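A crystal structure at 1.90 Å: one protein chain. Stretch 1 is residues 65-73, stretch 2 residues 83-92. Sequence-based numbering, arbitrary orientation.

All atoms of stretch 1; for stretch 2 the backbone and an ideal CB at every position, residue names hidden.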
ATOM      1  N   LYS A  65     -25.239 -14.045  10.184  1.00 29.10           N
ATOM      2  CA  LYS A  65     -23.920 -14.298   9.597  1.00 31.45           C
ATOM      3  C   LYS A  65     -22.906 -14.772  10.644  1.00 29.19           C
ATOM      4  O   LYS A  65     -22.081 -15.647  10.370  1.00 29.49           O
ATOM      5  CB  LYS A  65     -23.371 -13.060   8.872  1.00 28.68           C
ATOM      6  CG  LYS A  65     -24.268 -12.486   7.792  1.00 33.25           C
ATOM      7  CD  LYS A  65     -24.562 -13.475   6.679  1.00 38.77           C
ATOM      8  CE  LYS A  65     -25.327 -12.782   5.550  1.00 42.17           C
ATOM      9  NZ  LYS A  65     -25.952 -13.743   4.603  1.00 46.11           N
ATOM     10  N   VAL A  66     -22.961 -14.178  11.834  1.00 28.76           N
ATOM     11  CA  VAL A  66     -22.140 -14.633  12.956  1.00 28.61           C
ATOM     12  C   VAL A  66     -22.410 -16.113  13.252  1.00 31.98           C
ATOM     13  O   VAL A  66     -21.491 -16.932  13.300  1.00 28.78           O
ATOM     14  CB  VAL A  66     -22.401 -13.789  14.231  1.00 26.92           C
ATOM     15  CG1 VAL A  66     -21.671 -14.385  15.444  1.00 27.82           C
ATOM     16  CG2 VAL A  66     -21.991 -12.321  14.013  1.00 23.52           C
ATOM     17  N   LEU A  67     -23.678 -16.456  13.441  1.00 30.64           N
ATOM     18  CA  LEU A  67     -24.047 -17.846  13.684  1.00 34.02           C
ATOM     19  C   LEU A  67     -23.530 -18.745  12.570  1.00 35.89           C
ATOM     20  O   LEU A  67     -22.994 -19.828  12.828  1.00 35.34           O
ATOM     21  CB  LEU A  67     -25.564 -17.984  13.798  1.00 32.46           C
ATOM     22  CG  LEU A  67     -26.173 -17.367  15.056  1.00 36.92           C
ATOM     23  CD1 LEU A  67     -27.692 -17.462  15.027  1.00 39.37           C
ATOM     24  CD2 LEU A  67     -25.606 -18.043  16.279  1.00 36.65           C
ATOM     25  N   HIS A  68     -23.700 -18.295  11.328  1.00 34.71           N
ATOM     26  CA  HIS A  68     -23.246 -19.078  10.182  1.00 37.61           C
ATOM     27  C   HIS A  68     -21.744 -19.353  10.217  1.00 37.58           C
ATOM     28  O   HIS A  68     -21.308 -20.468   9.926  1.00 41.38           O
ATOM     29  CB  HIS A  68     -23.618 -18.389   8.874  1.00 37.31           C
ATOM     30  CG  HIS A  68     -23.388 -19.233   7.665  1.00 44.61           C
ATOM     31  ND1 HIS A  68     -22.193 -19.238   6.978  1.00 46.96           N
ATOM     32  CD2 HIS A  68     -24.193 -20.112   7.026  1.00 43.98           C
ATOM     33  CE1 HIS A  68     -22.276 -20.078   5.962  1.00 48.72           C
ATOM     34  NE2 HIS A  68     -23.478 -20.625   5.971  1.00 49.10           N
ATOM     35  N   TYR A  69     -20.947 -18.341  10.554  1.00 38.81           N
ATOM     36  CA  TYR A  69     -19.495 -18.522  10.609  1.00 36.98           C
ATOM     37  C   TYR A  69     -19.120 -19.430  11.770  1.00 33.64           C
ATOM     38  O   TYR A  69     -18.254 -20.295  11.641  1.00 36.19           O
ATOM     39  CB  TYR A  69     -18.754 -17.185  10.730  1.00 29.44           C
ATOM     40  CG  TYR A  69     -17.249 -17.343  10.797  1.00 27.09           C
ATOM     41  CD1 TYR A  69     -16.587 -17.393  12.016  1.00 26.18           C
ATOM     42  CD2 TYR A  69     -16.492 -17.443   9.639  1.00 31.91           C
ATOM     43  CE1 TYR A  69     -15.203 -17.544  12.082  1.00 30.01           C
ATOM     44  CE2 TYR A  69     -15.115 -17.599   9.693  1.00 30.78           C
ATOM     45  CZ  TYR A  69     -14.477 -17.645  10.907  1.00 28.85           C
ATOM     46  OH  TYR A  69     -13.110 -17.796  10.951  1.00 30.63           O
ATOM     47  N   MET A  70     -19.773 -19.224  12.909  1.00 35.27           N
ATOM     48  CA  MET A  70     -19.508 -20.028  14.096  1.00 35.54           C
ATOM     49  C   MET A  70     -19.769 -21.511  13.848  1.00 34.10           C
ATOM     50  O   MET A  70     -19.041 -22.365  14.343  1.00 36.43           O
ATOM     51  CB  MET A  70     -20.366 -19.552  15.263  1.00 36.69           C
ATOM     52  CG  MET A  70     -19.944 -18.218  15.815  1.00 34.07           C
ATOM     53  SD  MET A  70     -21.051 -17.656  17.098  1.00 36.91           S
ATOM     54  CE  MET A  70     -20.981 -19.046  18.242  1.00 26.49           C
ATOM     55  N   ASN A  71     -20.801 -21.793  13.063  1.00 39.05           N
ATOM     56  CA  ASN A  71     -21.275 -23.152  12.837  1.00 44.51           C
ATOM     57  C   ASN A  71     -20.672 -23.819  11.609  1.00 45.87           C
ATOM     58  O   ASN A  71     -20.969 -24.978  11.326  1.00 48.26           O
ATOM     59  CB  ASN A  71     -22.804 -23.145  12.698  1.00 41.34           C
ATOM     60  CG  ASN A  71     -23.502 -22.828  14.004  1.00 43.25           C
ATOM     61  OD1 ASN A  71     -22.967 -23.091  15.080  1.00 38.51           O
ATOM     62  ND2 ASN A  71     -24.700 -22.263  13.918  1.00 40.04           N
ATOM     63  N   SER A  72     -19.833 -23.097  10.871  1.00 42.02           N
ATOM     64  CA  SER A  72     -19.380 -23.598   9.576  1.00 45.86           C
ATOM     65  C   SER A  72     -18.272 -24.636   9.703  1.00 45.52           C
ATOM     66  O   SER A  72     -17.485 -24.612  10.646  1.00 47.30           O
ATOM     67  CB  SER A  72     -18.961 -22.450   8.639  1.00 45.90           C
ATOM     68  OG  SER A  72     -17.801 -21.795   9.118  1.00 46.92           O
ATOM     69  N   ASN A  73     -18.232 -25.554   8.744  1.00 55.17           N
ATOM     70  CA  ASN A  73     -17.256 -26.639   8.741  1.00 63.27           C
ATOM     71  C   ASN A  73     -15.853 -26.154   8.389  1.00 56.47           C
ATOM     72  O   ASN A  73     -15.660 -25.478   7.379  1.00 60.52           O
ATOM     73  CB  ASN A  73     -17.700 -27.743   7.772  1.00 64.83           C
ATOM     74  CG  ASN A  73     -16.642 -28.819   7.580  1.00 67.45           C
ATOM     75  OD1 ASN A  73     -15.895 -29.148   8.503  1.00 64.42           O
ATOM     76  ND2 ASN A  73     -16.573 -29.370   6.371  1.00 69.41           N
ATOM     77  N   UNK A  83     -16.143 -18.776  -0.043  1.00 47.72           N
ATOM     78  CA  UNK A  83     -17.408 -19.116   0.591  1.00 46.10           C
ATOM     79  C   UNK A  83     -17.281 -19.053   2.115  1.00 43.11           C
ATOM     80  O   UNK A  83     -18.129 -18.480   2.803  1.00 41.97           O
ATOM     81  CB  UNK A  83     -17.868 -20.507   0.150  1.00 46.10           C
ATOM     82  N   UNK A  84     -16.209 -19.638   2.636  1.00 40.56           N
ATOM     83  CA  UNK A  84     -15.956 -19.658   4.070  1.00 39.17           C
ATOM     84  C   UNK A  84     -15.956 -18.261   4.698  1.00 38.10           C
ATOM     85  O   UNK A  84     -16.433 -18.069   5.813  1.00 33.66           O
ATOM     86  CB  UNK A  84     -14.616 -20.343   4.344  1.00 39.17           C
ATOM     87  N   UNK A  85     -15.408 -17.290   3.982  1.00 34.84           N
ATOM     88  CA  UNK A  85     -15.283 -15.937   4.518  1.00 34.18           C
ATOM     89  C   UNK A  85     -16.417 -14.998   4.136  1.00 34.11           C
ATOM     90  O   UNK A  85     -16.484 -13.875   4.636  1.00 31.58           O
ATOM     91  CB  UNK A  85     -13.959 -15.329   4.051  1.00 34.18           C
ATOM     92  N   UNK A  86     -17.310 -15.452   3.261  1.00 35.74           N
ATOM     93  CA  UNK A  86     -18.412 -14.608   2.815  1.00 34.70           C
ATOM     94  C   UNK A  86     -19.251 -13.995   3.952  1.00 30.30           C
ATOM     95  O   UNK A  86     -19.585 -12.808   3.894  1.00 32.02           O
ATOM     96  CB  UNK A  86     -19.327 -15.430   1.904  1.00 34.70           C
ATOM     97  N   UNK A  87     -19.595 -14.783   4.986  1.00 32.51           N
ATOM     98  CA  UNK A  87     -20.331 -14.122   6.075  1.00 32.65           C
ATOM     99  C   UNK A  87     -19.482 -13.072   6.794  1.00 28.28           C
ATOM    100  O   UNK A  87     -20.026 -12.074   7.270  1.00 25.46           O
ATOM    101  CB  UNK A  87     -20.820 -15.163   7.084  1.00 32.65           C
ATOM    102  N   UNK A  88     -18.173 -13.303   6.874  1.00 26.26           N
ATOM    103  CA  UNK A  88     -17.252 -12.337   7.474  1.00 27.70           C
ATOM    104  C   UNK A  88     -17.197 -11.035   6.661  1.00 26.75           C
ATOM    105  O   UNK A  88     -17.283  -9.933   7.214  1.00 25.94           O
ATOM    106  CB  UNK A  88     -15.852 -12.945   7.586  1.00 27.70           C
ATOM    107  N   UNK A  89     -17.078 -11.169   5.344  1.00 24.83           N
ATOM    108  CA  UNK A  89     -17.064 -10.018   4.449  1.00 28.15           C
ATOM    109  C   UNK A  89     -18.330  -9.183   4.604  1.00 26.49           C
ATOM    110  O   UNK A  89     -18.291  -7.952   4.594  1.00 24.42           O
ATOM    111  CB  UNK A  89     -16.911 -10.476   2.997  1.00 28.15           C
ATOM    112  N   UNK A  90     -19.464  -9.856   4.740  1.00 26.71           N
ATOM    113  CA  UNK A  90     -20.719  -9.143   4.908  1.00 27.23           C
ATOM    114  C   UNK A  90     -20.679  -8.267   6.167  1.00 24.44           C
ATOM    115  O   UNK A  90     -20.954  -7.060   6.127  1.00 24.55           O
ATOM    116  CB  UNK A  90     -21.885 -10.131   4.980  1.00 27.23           C
ATOM    117  N   UNK A  91     -20.339  -8.896   7.285  1.00 25.30           N
ATOM    118  CA  UNK A  91     -20.227  -8.209   8.565  1.00 24.95           C
ATOM    119  C   UNK A  91     -19.288  -7.003   8.521  1.00 22.53           C
ATOM    120  O   UNK A  91     -19.659  -5.908   8.941  1.00 22.15           O
ATOM    121  CB  UNK A  91     -19.745  -9.193   9.633  1.00 24.95           C
ATOM    122  N   UNK A  92     -18.071  -7.218   8.025  1.00 21.56           N
ATOM    123  CA  UNK A  92     -17.047  -6.181   8.030  1.00 21.16           C
ATOM    124  C   UNK A  92     -17.360  -5.058   7.046  1.00 20.77           C
ATOM    125  O   UNK A  92     -17.017  -3.904   7.289  1.00 20.86           O
ATOM    126  CB  UNK A  92     -15.683  -6.792   7.702  1.00 21.16           C
TER

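The two helical segments run nearly antiparallel: their axes make an angle of 152° and approach to 8.7 Å, so successive turns of 83-92 should meet stretch 1 in reverse order.

Position 83 has no atom of stretch 1 within 5.5 Å of its ideal CB, so the contact hardly restricts it. It is D83, which makes no contact with stretch 1.

Position 84 points sideways, and its ideal CB also has nothing within 5.5 Å. Only a long side chain could reach the Y69 ring and S72; Leu, Met or an aromatic would suit. The residue is F84. Its CE2 lies 3.6 Å from Y69 CE2, with ring centroids 5.2 Å apart and planes at 54°, an oblique pair. F84 CE1 comes to 3.4 Å from S72 OG, but that hydroxyl is already engaged, donating to Y69 O at 3.0 Å. One water bridges the segments, donating to S72 OG and to F84 O.

Position 85 points away, leaving the choice open. Y85 nevertheless brings CE1 to 4.5 Å from Y69 OH. Position 86 points sideways into space empty of stretch 1; S86 turns back on its own helix, OG donating to D83 O at 2.7 Å.

Position 87 is the tightest. The CA of 87 is 5.0 Å from K65 CA, and the ideal CB of 87 is 3.6 Å from K65 O. A compact residue such as Ala, Ser or Pro fits easily. Phi is -65°, compatible with proline, and the N of 87 has no bond to the preceding turn, at a kink in the helix. The residue is P87: its CB packs on K65 CB at 3.9 Å, and its CG sits at the edge of the Y69 ring, 4.2 Å from Y69 CB.

Position 88 is sideways, its ideal CB 5.0 Å from Y69 CD2. Val, Ile or Leu would fill that gap; V88 does so, CG2 reaching Y69 CD2 at 3.5 Å.

Position 90 points toward stretch 1, its ideal CB 4.4 Å from K65 CG. The long lysine chain invites an apolar or aromatic partner, or an acid for its charge. F90 lays a ring face under K65 CE, 4.0 Å from the centroid; K65 NZ, at 5.2 Å from that centroid, adds at most weak attraction.

Position 91 also points toward, its ideal CB 5.4 Å from K65 CB, favouring a mid-sized aliphatic. I91 places CD1 3.8 Å from V66 CG2.

Positions 89 and 92 are out of reach of stretch 1 and unconstrained by it; they are K89 and L92.

Stretch 2 83-92: DFYSPVKFIL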
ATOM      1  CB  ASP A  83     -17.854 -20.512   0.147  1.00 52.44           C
ATOM      2  CG  ASP A  83     -19.200 -20.904   0.723  1.00 53.73           C
ATOM      3  OD1 ASP A  83     -20.082 -20.027   0.826  1.00 62.13           O
ATOM      4  OD2 ASP A  83     -19.372 -22.087   1.080  1.00 62.70           O
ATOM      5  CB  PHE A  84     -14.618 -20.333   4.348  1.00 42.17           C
ATOM      6  CG  PHE A  84     -14.284 -20.440   5.805  1.00 41.49           C
ATOM      7  CD1 PHE A  84     -14.921 -21.375   6.606  1.00 45.15           C
ATOM      8  CD2 PHE A  84     -13.329 -19.614   6.375  1.00 37.48           C
ATOM      9  CE1 PHE A  84     -14.622 -21.484   7.947  1.00 36.32           C
ATOM     10  CE2 PHE A  84     -13.018 -19.714   7.723  1.00 40.25           C
ATOM     11  CZ  PHE A  84     -13.666 -20.655   8.512  1.00 44.85           C
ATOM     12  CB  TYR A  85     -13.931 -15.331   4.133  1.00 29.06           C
ATOM     13  CG  TYR A  85     -12.801 -15.958   4.897  1.00 29.92           C
ATOM     14  CD1 TYR A  85     -12.662 -15.738   6.258  1.00 27.71           C
ATOM     15  CD2 TYR A  85     -11.887 -16.795   4.268  1.00 32.51           C
ATOM     16  CE1 TYR A  85     -11.637 -16.327   6.979  1.00 28.06           C
ATOM     17  CE2 TYR A  85     -10.857 -17.384   4.975  1.00 31.65           C
ATOM     18  CZ  TYR A  85     -10.737 -17.146   6.326  1.00 33.61           C
ATOM     19  OH  TYR A  85      -9.713 -17.718   7.032  1.00 31.71           O
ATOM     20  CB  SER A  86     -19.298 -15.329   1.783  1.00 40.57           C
ATOM     21  OG  SER A  86     -19.918 -16.476   2.334  1.00 42.52           O
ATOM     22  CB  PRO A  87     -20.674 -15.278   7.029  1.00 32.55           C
ATOM     23  CG  PRO A  87     -19.654 -16.338   6.726  1.00 34.55           C
ATOM     24  CD  PRO A  87     -19.383 -16.217   5.248  1.00 33.60           C
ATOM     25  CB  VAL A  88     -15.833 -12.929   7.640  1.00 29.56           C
ATOM     26  CG1 VAL A  88     -14.867 -11.884   8.173  1.00 25.12           C
ATOM     27  CG2 VAL A  88     -15.869 -14.129   8.567  1.00 27.22           C
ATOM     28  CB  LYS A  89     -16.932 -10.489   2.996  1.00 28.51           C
ATOM     29  CG  LYS A  89     -15.587 -11.107   2.649  1.00 38.47           C
ATOM     30  CD  LYS A  89     -14.477 -10.074   2.690  1.00 42.00           C
ATOM     31  CE  LYS A  89     -13.158 -10.638   2.169  1.00 41.72           C
ATOM     32  NZ  LYS A  89     -13.070 -10.687   0.685  1.00 41.78           N
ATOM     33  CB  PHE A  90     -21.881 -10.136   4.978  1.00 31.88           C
ATOM     34  CG  PHE A  90     -23.219  -9.481   5.153  1.00 33.05           C
ATOM     35  CD1 PHE A  90     -23.976  -9.117   4.055  1.00 41.06           C
ATOM     36  CD2 PHE A  90     -23.718  -9.227   6.419  1.00 31.92           C
ATOM     37  CE1 PHE A  90     -25.210  -8.510   4.213  1.00 44.13           C
ATOM     38  CE2 PHE A  90     -24.951  -8.614   6.586  1.00 31.98           C
ATOM     39  CZ  PHE A  90     -25.700  -8.263   5.486  1.00 40.47           C
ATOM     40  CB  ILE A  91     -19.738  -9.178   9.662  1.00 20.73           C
ATOM     41  CG1 ILE A  91     -20.759 -10.304   9.851  1.00 24.82           C
ATOM     42  CG2 ILE A  91     -19.526  -8.435  10.981  1.00 25.72           C
ATOM     43  CD1 ILE A  91     -20.310 -11.382  10.776  1.00 27.87           C
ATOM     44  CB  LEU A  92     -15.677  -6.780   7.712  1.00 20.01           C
ATOM     45  CG  LEU A  92     -15.172  -7.840   8.680  1.00 20.99           C
ATOM     46  CD1 LEU A  92     -13.765  -8.289   8.248  1.00 19.99           C
ATOM     47  CD2 LEU A  92     -15.184  -7.297  10.099  1.00 21.27           C
TER
HETATM   48  O   HOH W   1     -18.189 -19.664   7.170  1.00 42.10           O
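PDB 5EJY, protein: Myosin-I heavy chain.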